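Local coordinates for DUF2019 domain-containing protein (Rhodopseudomonas palustris, PDB 2I9C) that is of unknown function but folds as a small all-helical domain, probably related to the TPR-like helical repeats, at residues D57-L63 and L80-A85; T22-D26 and N70-Q76; R90-E94 and C111-D116. The contacts are given in a common frame with arbitrary orientation. Where two conformers were deposited one is given. Numbering follows the deposited sequence.

Interaction 1 of 3, residues D57-L63 and L80-A85; sequences DQRTALL and LTLAVA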
ATOM      1  N   ASP A  57      -6.931  -0.492 -14.730  1.00 33.21           N
ATOM      2  CA  ASP A  57      -6.240  -0.112 -13.504  1.00 32.47           C
ATOM      3  C   ASP A  57      -6.189  -1.304 -12.522  1.00 31.37           C
ATOM      4  O   ASP A  57      -7.121  -1.515 -11.715  1.00 30.10           O
ATOM      5  CB  ASP A  57      -6.889   1.130 -12.872  1.00 33.55           C
ATOM      6  CG  ASP A  57      -6.021   1.772 -11.832  1.00 32.35           C
ATOM      7  OD1 ASP A  57      -5.198   1.078 -11.224  1.00 29.23           O
ATOM      8  OD2 ASP A  57      -6.195   2.986 -11.602  1.00 32.86           O
ATOM      9  N   GLN A  58      -5.109  -2.089 -12.611  1.00 29.90           N
ATOM     10  CA  GLN A  58      -5.050  -3.359 -11.872  1.00 29.38           C
ATOM     11  C   GLN A  58      -4.596  -3.135 -10.425  1.00 29.56           C
ATOM     12  O   GLN A  58      -4.427  -4.075  -9.698  1.00 28.10           O
ATOM     13  CB  GLN A  58      -4.140  -4.392 -12.562  1.00 29.78           C
ATOM     14  CG  GLN A  58      -4.730  -5.007 -13.828  1.00 33.33           C
ATOM     15  CD  GLN A  58      -6.076  -5.638 -13.575  1.00 41.45           C
ATOM     16  OE1 GLN A  58      -6.246  -6.474 -12.649  1.00 44.81           O
ATOM     17  NE2 GLN A  58      -7.064  -5.237 -14.384  1.00 44.00           N
ATOM     18  N   ARG A  59      -4.469  -1.878  -9.987  1.00 29.42           N
ATOM     19  CA  ARG A  59      -4.352  -1.642  -8.531  1.00 29.86           C
ATOM     20  C   ARG A  59      -5.531  -2.267  -7.765  1.00 29.52           C
ATOM     21  O   ARG A  59      -5.425  -2.553  -6.572  1.00 29.80           O
ATOM     22  CB  ARG A  59      -4.248  -0.137  -8.217  1.00 29.81           C
ATOM     23  CG  ARG A  59      -2.916   0.481  -8.602  1.00 31.61           C
ATOM     24  CD  ARG A  59      -2.884   2.009  -8.349  1.00 29.41           C
ATOM     25  NE  ARG A  59      -3.860   2.761  -9.159  1.00 29.13           N
ATOM     26  CZ  ARG A  59      -4.017   4.088  -9.108  1.00 28.21           C
ATOM     27  NH1 ARG A  59      -3.229   4.803  -8.348  1.00 30.39           N
ATOM     28  NH2 ARG A  59      -4.925   4.695  -9.848  1.00 28.65           N
ATOM     29  N   THR A  60      -6.663  -2.431  -8.443  1.00 28.33           N
ATOM     30  CA  THR A  60      -7.814  -3.131  -7.914  1.00 28.78           C
ATOM     31  C   THR A  60      -7.443  -4.527  -7.362  1.00 28.87           C
ATOM     32  O   THR A  60      -8.030  -5.011  -6.388  1.00 27.36           O
ATOM     33  CB  THR A  60      -8.916  -3.250  -9.015  1.00 28.74           C
ATOM     34  OG1 THR A  60      -9.445  -1.943  -9.254  1.00 31.83           O
ATOM     35  CG2 THR A  60     -10.057  -4.081  -8.532  1.00 31.94           C
ATOM     36  N   ALA A  61      -6.429  -5.151  -7.946  1.00 28.39           N
ATOM     37  CA  ALA A  61      -6.043  -6.454  -7.483  1.00 28.33           C
ATOM     38  C   ALA A  61      -5.423  -6.423  -6.068  1.00 29.24           C
ATOM     39  O   ALA A  61      -5.383  -7.473  -5.413  1.00 27.74           O
ATOM     40  CB  ALA A  61      -5.073  -7.109  -8.511  1.00 28.42           C
ATOM     41  N   LEU A  62      -4.966  -5.241  -5.593  1.00 27.33           N
ATOM     42  CA  LEU A  62      -4.383  -5.129  -4.233  1.00 28.04           C
ATOM     43  C   LEU A  62      -5.418  -5.190  -3.110  1.00 28.42           C
ATOM     44  O   LEU A  62      -5.075  -5.345  -1.928  1.00 27.75           O
ATOM     45  CB  LEU A  62      -3.557  -3.823  -4.083  1.00 26.43           C
ATOM     46  CG  LEU A  62      -2.395  -3.694  -5.069  1.00 27.79           C
ATOM     47  CD1 LEU A  62      -1.855  -2.229  -5.034  1.00 27.08           C
ATOM     48  CD2 LEU A  62      -1.324  -4.761  -4.737  1.00 27.14           C
ATOM     49  N   LEU A  63      -6.687  -5.026  -3.474  1.00 28.34           N
ATOM     50  CA  LEU A  63      -7.760  -5.160  -2.519  1.00 30.44           C
ATOM     51  C   LEU A  63      -7.715  -6.526  -1.772  1.00 31.47           C
ATOM     52  O   LEU A  63      -8.100  -6.585  -0.603  1.00 32.72           O
ATOM     53  CB  LEU A  63      -9.121  -4.931  -3.212  1.00 30.75           C
ATOM     54  CG  LEU A  63      -9.559  -3.526  -3.689  1.00 29.15           C
ATOM     55  CD1 LEU A  63     -10.899  -3.628  -4.427  1.00 30.38           C
ATOM     56  CD2 LEU A  63      -9.751  -2.565  -2.489  1.00 26.07           C
ATOM     57  N   LEU A  80      -2.832   2.698  -1.539  1.00 32.02           N
ATOM     58  CA  LEU A  80      -2.655   2.611  -3.001  1.00 32.87           C
ATOM     59  C   LEU A  80      -3.925   2.196  -3.747  1.00 32.73           C
ATOM     60  O   LEU A  80      -3.924   2.103  -4.986  1.00 33.69           O
ATOM     61  CB  LEU A  80      -1.498   1.628  -3.346  1.00 32.47           C
ATOM     62  CG  LEU A  80      -0.109   2.254  -3.085  1.00 34.50           C
ATOM     63  CD1 LEU A  80       1.026   1.223  -3.149  1.00 36.75           C
ATOM     64  CD2 LEU A  80       0.149   3.332  -4.108  1.00 39.81           C
ATOM     65  N   THR A  81      -5.005   1.925  -3.016  1.00 31.79           N
ATOM     66  CA  THR A  81      -6.282   1.674  -3.678  1.00 30.83           C
ATOM     67  C   THR A  81      -7.307   2.785  -3.471  1.00 31.19           C
ATOM     68  O   THR A  81      -8.470   2.630  -3.884  1.00 32.14           O
ATOM     69  CB  THR A  81      -6.888   0.300  -3.302  1.00 31.18           C
ATOM     70  OG1 THR A  81      -6.984   0.159  -1.879  1.00 30.22           O
ATOM     71  CG2 THR A  81      -6.029  -0.816  -3.821  1.00 29.98           C
ATOM     72  N   LEU A  82      -6.923   3.888  -2.835  1.00 30.05           N
ATOM     73  CA  LEU A  82      -7.886   4.996  -2.644  1.00 30.75           C
ATOM     74  C   LEU A  82      -8.457   5.503  -3.975  1.00 30.96           C
ATOM     75  O   LEU A  82      -9.598   5.907  -4.026  1.00 30.72           O
ATOM     76  CB  LEU A  82      -7.281   6.170  -1.869  1.00 31.13           C
ATOM     77  CG  LEU A  82      -7.147   5.967  -0.353  1.00 32.17           C
ATOM     78  CD1 LEU A  82      -5.985   6.849   0.184  1.00 32.56           C
ATOM     79  CD2 LEU A  82      -8.460   6.345   0.312  1.00 31.54           C
ATOM     80  N   ALA A  83      -7.671   5.452  -5.049  1.00 31.57           N
ATOM     81  CA  ALA A  83      -8.158   5.960  -6.322  1.00 31.96           C
ATOM     82  C   ALA A  83      -9.143   5.004  -6.959  1.00 32.14           C
ATOM     83  O   ALA A  83     -10.142   5.445  -7.511  1.00 32.20           O
ATOM     84  CB  ALA A  83      -7.004   6.261  -7.278  1.00 32.02           C
ATOM     85  N   VAL A  84      -8.873   3.701  -6.893  1.00 31.27           N
ATOM     86  CA  VAL A  84      -9.707   2.731  -7.604  1.00 30.99           C
ATOM     87  C   VAL A  84     -10.892   2.246  -6.774  1.00 31.95           C
ATOM     88  O   VAL A  84     -11.839   1.684  -7.324  1.00 32.23           O
ATOM     89  CB  VAL A  84      -8.898   1.519  -8.145  1.00 31.35           C
ATOM     90  CG1 VAL A  84      -7.864   1.976  -9.156  1.00 30.67           C
ATOM     91  CG2 VAL A  84      -8.230   0.694  -6.989  1.00 29.88           C
ATOM     92  N   ALA A  85     -10.835   2.431  -5.453  1.00 31.20           N
ATOM     93  CA  ALA A  85     -11.875   1.908  -4.551  1.00 31.43           C
ATOM     94  C   ALA A  85     -11.936   2.800  -3.317  1.00 31.83           C
ATOM     95  O   ALA A  85     -11.520   2.378  -2.222  1.00 31.48           O
ATOM     96  CB  ALA A  85     -11.568   0.467  -4.158  1.00 31.07           C
TER
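An Asx turn at D57 opens the 3-10 segment 58-63, which packs against the loop 80-85 joining helix 71-79 to helix 86-99. D57 OD1 accepts from R59 N (3.3 Å) and R59 NE (3.0 Å), while R59 NH2 forms a salt bridge to D57 OD2 (2.8 Å) and also bonds to the K123 backbone oxygen. The clamped arginine lies along the loop: its CD is 3.5 Å from L80 O and its NH2 3.7 Å from A83 CB. V84 points into the same corner, with CG1 3.1 Å from D57 OD2 and CB 3.7 Å from T60 OG1. One turn on, L62 CB meets T81 CG2 (3.9 Å) and L63 CD2 meets A85 CB (3.9 Å), A85 being the N-cap residue of helix 86-99. T81 OG1 turns back to A77 O. No hydrogen bond crosses the contact; the segments meet by van der Waals contact around the D57-R59 pair, a packing of two interhelical connections consistent with a compact helical-repeat fold.

Interaction 2 of 3, residues T22-D26 and N70-Q76; sequences TVEQD and NMQVRLQ. With ACT (acetate ion), chain B.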
ATOM      1  N   THR A  22       6.409  -5.400   1.134  1.00 28.91           N
ATOM      2  CA  THR A  22       5.822  -4.606   2.184  0.50 28.67           C
ATOM      3  C   THR A  22       5.910  -5.286   3.576  1.00 29.68           C
ATOM      4  O   THR A  22       6.072  -4.610   4.611  1.00 30.81           O
ATOM      5  CB  THR A  22       4.428  -4.237   1.715  0.50 28.85           C
ATOM      6  OG1 THR A  22       4.564  -3.716   0.377  0.50 27.82           O
ATOM      7  CG2 THR A  22       3.799  -3.196   2.598  0.50 29.02           C
ATOM      8  N   VAL A  23       5.846  -6.621   3.606  1.00 29.26           N
ATOM      9  CA  VAL A  23       6.241  -7.365   4.840  1.00 28.69           C
ATOM     10  C   VAL A  23       7.693  -7.008   5.201  1.00 29.77           C
ATOM     11  O   VAL A  23       8.022  -6.701   6.343  1.00 29.03           O
ATOM     12  CB  VAL A  23       6.102  -8.892   4.615  1.00 29.83           C
ATOM     13  CG1 VAL A  23       6.914  -9.701   5.635  1.00 29.24           C
ATOM     14  CG2 VAL A  23       4.605  -9.290   4.689  1.00 26.56           C
ATOM     15  N   GLU A  24       8.584  -7.064   4.214  1.00 30.74           N
ATOM     16  CA  GLU A  24       9.960  -6.703   4.460  1.00 32.44           C
ATOM     17  C   GLU A  24      10.140  -5.231   4.842  1.00 30.76           C
ATOM     18  O   GLU A  24      11.030  -4.931   5.625  1.00 31.04           O
ATOM     19  CB  GLU A  24      10.839  -7.098   3.286  1.00 33.14           C
ATOM     20  CG  GLU A  24      10.947  -8.637   3.146  1.00 35.89           C
ATOM     21  CD  GLU A  24      11.808  -9.067   1.948  1.00 38.77           C
ATOM     22  OE1 GLU A  24      12.748  -8.315   1.577  1.00 42.27           O
ATOM     23  OE2 GLU A  24      11.528 -10.163   1.379  1.00 43.68           O
ATOM     24  N   GLN A  25       9.302  -4.327   4.328  1.00 30.57           N
ATOM     25  CA  GLN A  25       9.236  -2.934   4.863  1.00 30.33           C
ATOM     26  C   GLN A  25       8.986  -2.906   6.361  1.00 30.56           C
ATOM     27  O   GLN A  25       9.729  -2.273   7.124  1.00 31.21           O
ATOM     28  CB  GLN A  25       8.171  -2.079   4.166  1.00 29.64           C
ATOM     29  CG  GLN A  25       8.537  -1.629   2.721  1.00 28.50           C
ATOM     30  CD  GLN A  25       7.339  -1.004   2.052  1.00 30.71           C
ATOM     31  OE1 GLN A  25       6.467  -0.494   2.727  1.00 33.90           O
ATOM     32  NE2 GLN A  25       7.252  -1.092   0.739  1.00 31.72           N
ATOM     33  N   ASP A  26       7.969  -3.631   6.787  1.00 31.31           N
ATOM     34  CA  ASP A  26       7.632  -3.743   8.186  1.00 32.12           C
ATOM     35  C   ASP A  26       8.845  -4.256   8.960  1.00 31.88           C
ATOM     36  O   ASP A  26       9.230  -3.654   9.948  1.00 33.18           O
ATOM     37  CB  ASP A  26       6.448  -4.709   8.370  1.00 30.99           C
ATOM     38  CG  ASP A  26       5.817  -4.590   9.731  1.00 34.82           C
ATOM     39  OD1 ASP A  26       5.673  -3.433  10.203  1.00 36.57           O
ATOM     40  OD2 ASP A  26       5.444  -5.643  10.326  1.00 36.26           O
ATOM     41  N   ASN A  70      -0.408  -8.589   8.090  1.00 25.53           N
ATOM     42  CA  ASN A  70       0.708  -7.700   8.334  1.00 26.29           C
ATOM     43  C   ASN A  70       0.157  -6.285   8.182  1.00 25.84           C
ATOM     44  O   ASN A  70      -0.537  -5.994   7.215  1.00 27.21           O
ATOM     45  CB  ASN A  70       1.894  -7.956   7.391  1.00 24.97           C
ATOM     46  CG  ASN A  70       3.079  -7.049   7.696  1.00 26.74           C
ATOM     47  OD1 ASN A  70       3.056  -5.863   7.371  1.00 26.53           O
ATOM     48  ND2 ASN A  70       4.147  -7.612   8.270  1.00 25.17           N
HETATM   49  N   MSE A  71       0.406  -5.435   9.155  1.00 24.90           N
HETATM   50  CA  MSE A  71      -0.291  -4.135   9.185  1.00 26.72           C
HETATM   51  C   MSE A  71       0.299  -3.190   8.149  1.00 26.64           C
HETATM   52  O   MSE A  71      -0.416  -2.329   7.584  1.00 27.98           O
HETATM   53  CB  MSE A  71      -0.197  -3.490  10.576  1.00 26.46           C
HETATM   54  CG  MSE A  71      -1.213  -2.342  10.794  1.00 26.38           C
HETATM   55 SE   MSE A  71      -3.114  -3.081  10.631  1.00 37.21          SE
HETATM   56  CE  MSE A  71      -3.353  -3.946  12.396  1.00 24.50           C
ATOM     57  N   GLN A  72       1.595  -3.321   7.898  1.00 26.83           N
ATOM     58  CA  GLN A  72       2.197  -2.532   6.833  1.00 27.18           C
ATOM     59  C   GLN A  72       1.605  -2.878   5.454  1.00 27.72           C
ATOM     60  O   GLN A  72       1.395  -1.988   4.625  1.00 28.03           O
ATOM     61  CB  GLN A  72       3.735  -2.680   6.842  1.00 27.79           C
ATOM     62  CG  GLN A  72       4.497  -1.725   5.823  1.00 27.15           C
ATOM     63  CD  GLN A  72       4.486  -0.263   6.253  1.00 30.97           C
ATOM     64  OE1 GLN A  72       3.997   0.069   7.334  1.00 31.85           O
ATOM     65  NE2 GLN A  72       5.075   0.615   5.418  1.00 30.20           N
ATOM     66  N   VAL A  73       1.381  -4.176   5.194  1.00 27.06           N
ATOM     67  CA  VAL A  73       0.780  -4.618   3.938  1.00 26.70           C
ATOM     68  C   VAL A  73      -0.620  -3.992   3.828  1.00 26.38           C
ATOM     69  O   VAL A  73      -0.956  -3.415   2.804  1.00 26.08           O
ATOM     70  CB  VAL A  73       0.735  -6.182   3.827  1.00 26.55           C
ATOM     71  CG1 VAL A  73       0.086  -6.645   2.523  1.00 27.68           C
ATOM     72  CG2 VAL A  73       2.181  -6.728   3.848  1.00 22.79           C
ATOM     73  N   ARG A  74      -1.420  -4.127   4.881  1.00 25.56           N
ATOM     74  CA  ARG A  74      -2.777  -3.616   4.861  1.00 25.82           C
ATOM     75  C   ARG A  74      -2.804  -2.108   4.616  1.00 25.02           C
ATOM     76  O   ARG A  74      -3.645  -1.634   3.844  1.00 25.68           O
ATOM     77  CB  ARG A  74      -3.483  -3.940   6.187  1.00 24.00           C
ATOM     78  CG  ARG A  74      -3.716  -5.446   6.400  1.00 25.34           C
ATOM     79  CD  ARG A  74      -4.656  -5.690   7.607  1.00 25.34           C
ATOM     80  NE  ARG A  74      -4.901  -7.133   7.785  1.00 25.23           N
ATOM     81  CZ  ARG A  74      -5.874  -7.665   8.509  1.00 27.10           C
ATOM     82  NH1 ARG A  74      -6.746  -6.900   9.141  1.00 26.22           N
ATOM     83  NH2 ARG A  74      -5.991  -8.993   8.600  1.00 26.11           N
ATOM     84  N   LEU A  75      -1.934  -1.371   5.327  1.00 25.01           N
ATOM     85  CA  LEU A  75      -1.823   0.092   5.204  1.00 25.27           C
ATOM     86  C   LEU A  75      -1.488   0.519   3.780  1.00 25.81           C
ATOM     87  O   LEU A  75      -2.146   1.369   3.178  1.00 25.44           O
ATOM     88  CB  LEU A  75      -0.744   0.668   6.160  1.00 25.67           C
ATOM     89  CG  LEU A  75      -0.405   2.160   5.963  1.00 26.20           C
ATOM     90  CD1 LEU A  75      -1.545   3.046   6.367  1.00 22.98           C
ATOM     91  CD2 LEU A  75       0.816   2.465   6.846  1.00 27.58           C
ATOM     92  N   GLN A  76      -0.447  -0.076   3.237  1.00 26.25           N
ATOM     93  CA  GLN A  76       0.016   0.306   1.919  0.50 26.54           C
ATOM     94  C   GLN A  76      -1.000  -0.061   0.844  1.00 26.93           C
ATOM     95  O   GLN A  76      -1.177   0.674  -0.095  1.00 26.75           O
ATOM     96  CB  GLN A  76       1.394  -0.300   1.620  0.50 26.90           C
ATOM     97  CG  GLN A  76       2.529   0.401   2.417  0.50 27.83           C
ATOM     98  CD  GLN A  76       2.442   1.908   2.333  0.50 28.07           C
ATOM     99  OE1 GLN A  76       2.463   2.470   1.251  0.50 28.75           O
ATOM    100  NE2 GLN A  76       2.336   2.569   3.482  0.50 25.46           N
TER
HETATM  101  C   ACT B 124      -7.235  -3.872  10.778  1.00 30.10           C
HETATM  102  O   ACT B 124      -6.825  -3.922   9.559  1.00 26.02           O
HETATM  103  OXT ACT B 124      -8.105  -4.696  11.399  1.00 27.92           O
HETATM  104  CH3 ACT B 124      -6.657  -2.722  11.415  1.00 31.62           C
HETATM  105  O   HOH W   1       2.544  -6.043  11.056  1.00 21.39           O
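Helix 11-30 crosses the start of helix 71-79 here, the two short axes approaching to 8.1 Å at 123°. T22 comes first: its CG2 nestles against the facing backbone, 3.4 Å from Q72 O and 3.6 Å from V73 CA, and reaches Q76 CG at 3.8 Å, while its OG1 bonds to F18 O in its own helix. V23 follows, pairing CG2 with V73 CG2 at 3.6 Å, a small apolar patch that Y68 also touches. Q25, one turn on from T22, accepts a nearly straight hydrogen bond from Q72 NE2 to its OE1 (3.2 Å); Q72 OE1 in turn bonds to Q104 NE2, so Q72, on helix 71-79, bridges helix 11-30 and helix 104-117. D26 closes the segment: its CB packs on Q72 CB (3.7 Å), and its OD2 takes a weak bond from N70 ND2 (3.1 Å) and one from a water (3.0 Å) that also accepts from M71 N (2.9 Å). N70 is the N-cap of helix 71-79, its OD1 accepting from V73 N (3.2 Å). This buried interface thus combines one good amide-amide hydrogen bond, a weak amide-carboxylate bond and a water bridge with apolar fit.

Interaction 3 of 3, residues R90-E94 and C111-D116; sequences REQLE and CLDLLD. With ACT (acetate ion), chain B.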
ATOM      1  N   ARG A  90     -10.952   3.652   2.189  1.00 30.20           N
ATOM      2  CA  ARG A  90     -11.200   4.531   3.334  1.00 31.29           C
ATOM      3  C   ARG A  90     -11.617   3.684   4.577  1.00 31.02           C
ATOM      4  O   ARG A  90     -11.134   3.906   5.685  1.00 29.38           O
ATOM      5  CB  ARG A  90     -12.261   5.615   3.006  1.00 30.69           C
ATOM      6  CG  ARG A  90     -12.597   6.458   4.223  1.00 32.94           C
ATOM      7  CD  ARG A  90     -13.562   7.647   4.018  1.00 34.36           C
ATOM      8  NE  ARG A  90     -13.348   8.534   5.174  1.00 42.85           N
ATOM      9  CZ  ARG A  90     -12.654   9.676   5.162  1.00 44.06           C
ATOM     10  NH1 ARG A  90     -12.129  10.145   4.026  1.00 43.16           N
ATOM     11  NH2 ARG A  90     -12.511  10.359   6.297  1.00 45.62           N
ATOM     12  N   GLU A  91     -12.516   2.724   4.360  1.00 31.74           N
ATOM     13  CA  GLU A  91     -12.952   1.792   5.410  1.00 33.41           C
ATOM     14  C   GLU A  91     -11.779   1.029   6.057  1.00 31.15           C
ATOM     15  O   GLU A  91     -11.726   0.869   7.289  1.00 30.96           O
ATOM     16  CB  GLU A  91     -13.984   0.821   4.834  1.00 33.81           C
ATOM     17  CG  GLU A  91     -14.551  -0.218   5.838  1.00 38.89           C
ATOM     18  CD  GLU A  91     -15.482  -1.284   5.188  1.00 39.03           C
ATOM     19  OE1 GLU A  91     -15.116  -1.881   4.129  1.00 42.10           O
ATOM     20  OE2 GLU A  91     -16.582  -1.534   5.771  1.00 45.14           O
ATOM     21  N   GLN A  92     -10.861   0.536   5.238  1.00 29.06           N
ATOM     22  CA  GLN A  92      -9.671  -0.134   5.757  1.00 28.48           C
ATOM     23  C   GLN A  92      -8.774   0.848   6.524  1.00 28.13           C
ATOM     24  O   GLN A  92      -8.337   0.540   7.610  1.00 28.62           O
ATOM     25  CB  GLN A  92      -8.885  -0.853   4.655  1.00 28.27           C
ATOM     26  CG  GLN A  92      -7.576  -1.543   5.128  1.00 27.58           C
ATOM     27  CD  GLN A  92      -7.760  -2.569   6.222  1.00 29.74           C
ATOM     28  OE1 GLN A  92      -8.818  -3.232   6.333  1.00 32.67           O
ATOM     29  NE2 GLN A  92      -6.735  -2.709   7.057  1.00 24.75           N
ATOM     30  N   LEU A  93      -8.578   2.051   6.014  1.00 27.01           N
ATOM     31  CA  LEU A  93      -7.760   2.995   6.750  1.00 27.81           C
ATOM     32  C   LEU A  93      -8.378   3.290   8.097  1.00 27.49           C
ATOM     33  O   LEU A  93      -7.655   3.459   9.064  1.00 27.93           O
ATOM     34  CB  LEU A  93      -7.550   4.284   5.946  1.00 27.31           C
ATOM     35  CG  LEU A  93      -6.713   4.216   4.668  1.00 29.27           C
ATOM     36  CD1 LEU A  93      -6.747   5.584   3.964  1.00 26.42           C
ATOM     37  CD2 LEU A  93      -5.243   3.824   5.022  1.00 29.81           C
ATOM     38  N   GLU A  94      -9.717   3.392   8.142  1.00 28.37           N
ATOM     39  CA  GLU A  94     -10.447   3.668   9.367  1.00 29.05           C
ATOM     40  C   GLU A  94     -10.255   2.539  10.366  1.00 27.69           C
ATOM     41  O   GLU A  94     -10.055   2.818  11.522  1.00 28.40           O
ATOM     42  CB  GLU A  94     -11.929   3.939   9.089  1.00 28.26           C
ATOM     43  CG  GLU A  94     -12.132   5.343   8.435  1.00 31.19           C
ATOM     44  CD  GLU A  94     -13.551   5.648   7.960  1.00 34.43           C
ATOM     45  OE1 GLU A  94     -14.374   4.718   7.727  1.00 41.29           O
ATOM     46  OE2 GLU A  94     -13.821   6.854   7.779  1.00 38.01           O
ATOM     47  N   CYS A 111      -3.346  10.173   6.598  1.00 27.28           N
ATOM     48  CA  CYS A 111      -3.950   9.960   5.285  0.50 27.28           C
ATOM     49  C   CYS A 111      -5.407  10.413   5.257  1.00 27.84           C
ATOM     50  O   CYS A 111      -5.822  11.116   4.341  1.00 27.60           O
ATOM     51  CB  CYS A 111      -3.886   8.494   4.863  0.50 27.15           C
ATOM     52  SG  CYS A 111      -4.251   8.310   3.141  0.50 25.90           S
ATOM     53  N   LEU A 112      -6.165   9.991   6.262  1.00 27.14           N
ATOM     54  CA  LEU A 112      -7.559  10.347   6.368  1.00 27.03           C
ATOM     55  C   LEU A 112      -7.755  11.874   6.621  1.00 27.11           C
ATOM     56  O   LEU A 112      -8.659  12.493   6.046  1.00 26.53           O
ATOM     57  CB  LEU A 112      -8.217   9.490   7.448  1.00 26.01           C
ATOM     58  CG  LEU A 112      -8.434   8.020   7.132  1.00 26.66           C
ATOM     59  CD1 LEU A 112      -8.960   7.321   8.407  1.00 27.77           C
ATOM     60  CD2 LEU A 112      -9.355   7.800   5.914  1.00 27.66           C
ATOM     61  N   ASP A 113      -6.892  12.479   7.424  1.00 27.53           N
ATOM     62  CA  ASP A 113      -6.902  13.961   7.612  1.00 28.76           C
ATOM     63  C   ASP A 113      -6.708  14.690   6.272  1.00 28.71           C
ATOM     64  O   ASP A 113      -7.468  15.584   5.931  1.00 28.57           O
ATOM     65  CB  ASP A 113      -5.834  14.400   8.638  1.00 28.20           C
ATOM     66  CG  ASP A 113      -6.157  13.925  10.062  1.00 31.82           C
ATOM     67  OD1 ASP A 113      -7.334  13.568  10.312  1.00 34.67           O
ATOM     68  OD2 ASP A 113      -5.247  13.879  10.928  1.00 32.81           O
ATOM     69  N   LEU A 114      -5.723  14.252   5.490  1.00 29.07           N
ATOM     70  CA  LEU A 114      -5.448  14.844   4.194  1.00 30.21           C
ATOM     71  C   LEU A 114      -6.641  14.647   3.257  1.00 30.84           C
ATOM     72  O   LEU A 114      -7.011  15.548   2.533  1.00 31.45           O
ATOM     73  CB  LEU A 114      -4.173  14.228   3.590  1.00 30.57           C
ATOM     74  CG  LEU A 114      -2.842  14.572   4.282  1.00 30.07           C
ATOM     75  CD1 LEU A 114      -1.725  13.588   3.889  1.00 27.23           C
ATOM     76  CD2 LEU A 114      -2.512  15.984   3.872  1.00 26.56           C
ATOM     77  N   LEU A 115      -7.230  13.452   3.286  1.00 31.36           N
ATOM     78  CA  LEU A 115      -8.421  13.154   2.484  1.00 32.29           C
ATOM     79  C   LEU A 115      -9.607  14.047   2.834  1.00 32.19           C
ATOM     80  O   LEU A 115     -10.356  14.461   1.962  1.00 32.38           O
ATOM     81  CB  LEU A 115      -8.826  11.683   2.688  1.00 31.80           C
ATOM     82  CG  LEU A 115      -8.002  10.691   1.898  1.00 33.43           C
ATOM     83  CD1 LEU A 115      -8.333   9.262   2.302  1.00 34.94           C
ATOM     84  CD2 LEU A 115      -8.219  10.920   0.394  1.00 35.98           C
ATOM     85  N   ASP A 116      -9.782  14.309   4.119  1.00 33.03           N
ATOM     86  CA  ASP A 116     -10.866  15.155   4.618  1.00 34.92           C
ATOM     87  C   ASP A 116     -10.654  16.640   4.295  1.00 34.98           C
ATOM     88  O   ASP A 116     -11.625  17.378   4.178  1.00 35.46           O
ATOM     89  CB  ASP A 116     -11.089  14.935   6.123  1.00 35.07           C
ATOM     90  CG  ASP A 116     -11.625  13.534   6.437  1.00 38.59           C
ATOM     91  OD1 ASP A 116     -12.253  12.925   5.549  1.00 42.10           O
ATOM     92  OD2 ASP A 116     -11.434  13.044   7.576  1.00 42.09           O
TER
HETATM   93  C   ACT B 124      -7.235  -3.872  10.778  1.00 30.10           C
HETATM   94  O   ACT B 124      -6.825  -3.922   9.559  1.00 26.02           O
HETATM   95  OXT ACT B 124      -8.105  -4.696  11.399  1.00 27.92           O
HETATM   96  CH3 ACT B 124      -6.657  -2.722  11.415  1.00 31.62           C
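Helices 86-99 and 104-117, consecutive in the chain, form a helical hairpin, consistent with the TPR-like clan to which the family is assigned. The segments run broadly antiparallel, at 136°, and their axes come no closer than 11.0 Å, so side chains rather than backbones fill the space between them. The main bump is L112. It reaches into the hollow bordered by R90, L93 and E94, three residues lining one face of helix 86-99: its CD2 lies 3.9 Å from R90 CZ and 3.9 Å from L93 CD1, and its CD1 is 3.7 Å from E94 CG. In return L93 pushes its CD1 into a pocket on the opposing helix, 3.8 Å from C111 SG and 4.3 Å from L115 CD1, with L112 forming the third wall. L82, from the loop before helix 86-99, packs on L93, C111 and L115, while L75 and A78 of helix 71-79 back L93, so the deeper part of the interface merges with the core. At the outer edge the extended R90 side chain covers L112, whose CD2 sits over one face of its guanidinium; R90 NH1 also passes L115 CB at 3.9 Å. The polar end of R90 joins a three-residue salt-bridge network. R90 NE reaches back to E94 OE2 in its own helix (3.1 Å), and the other end of the guanidinium stretches across the gap, where D116 OD1 lies near the guanidinium plane, 2.7 Å from R90 NH2.

Overall arrangement
All six segments lie within the DUF2019 family region, the centres of the contacts about 15 to 17 Å apart. Interactions 1 and 2 cross along the chain, lying on opposite sides of its centre: 22-26 pairs with 70-76, and 57-63, between them in sequence, pairs with 80-85. Interaction 3 comes afterwards, joining the last two helices. Helix 71-79 and its following loop are the link: L75 CD1 packs on L93 CD2 (4.0 Å), and L82 CD2 packs on L115 CD1 (3.5 Å). R74 and Q92 also share an acetate, probably from the crystallisation liquor. Contacts distant and near in sequence thus join helix 11-30, helix 71-79 and the last two helices, consistent with a compact all-helical domain of the TPR-like clan.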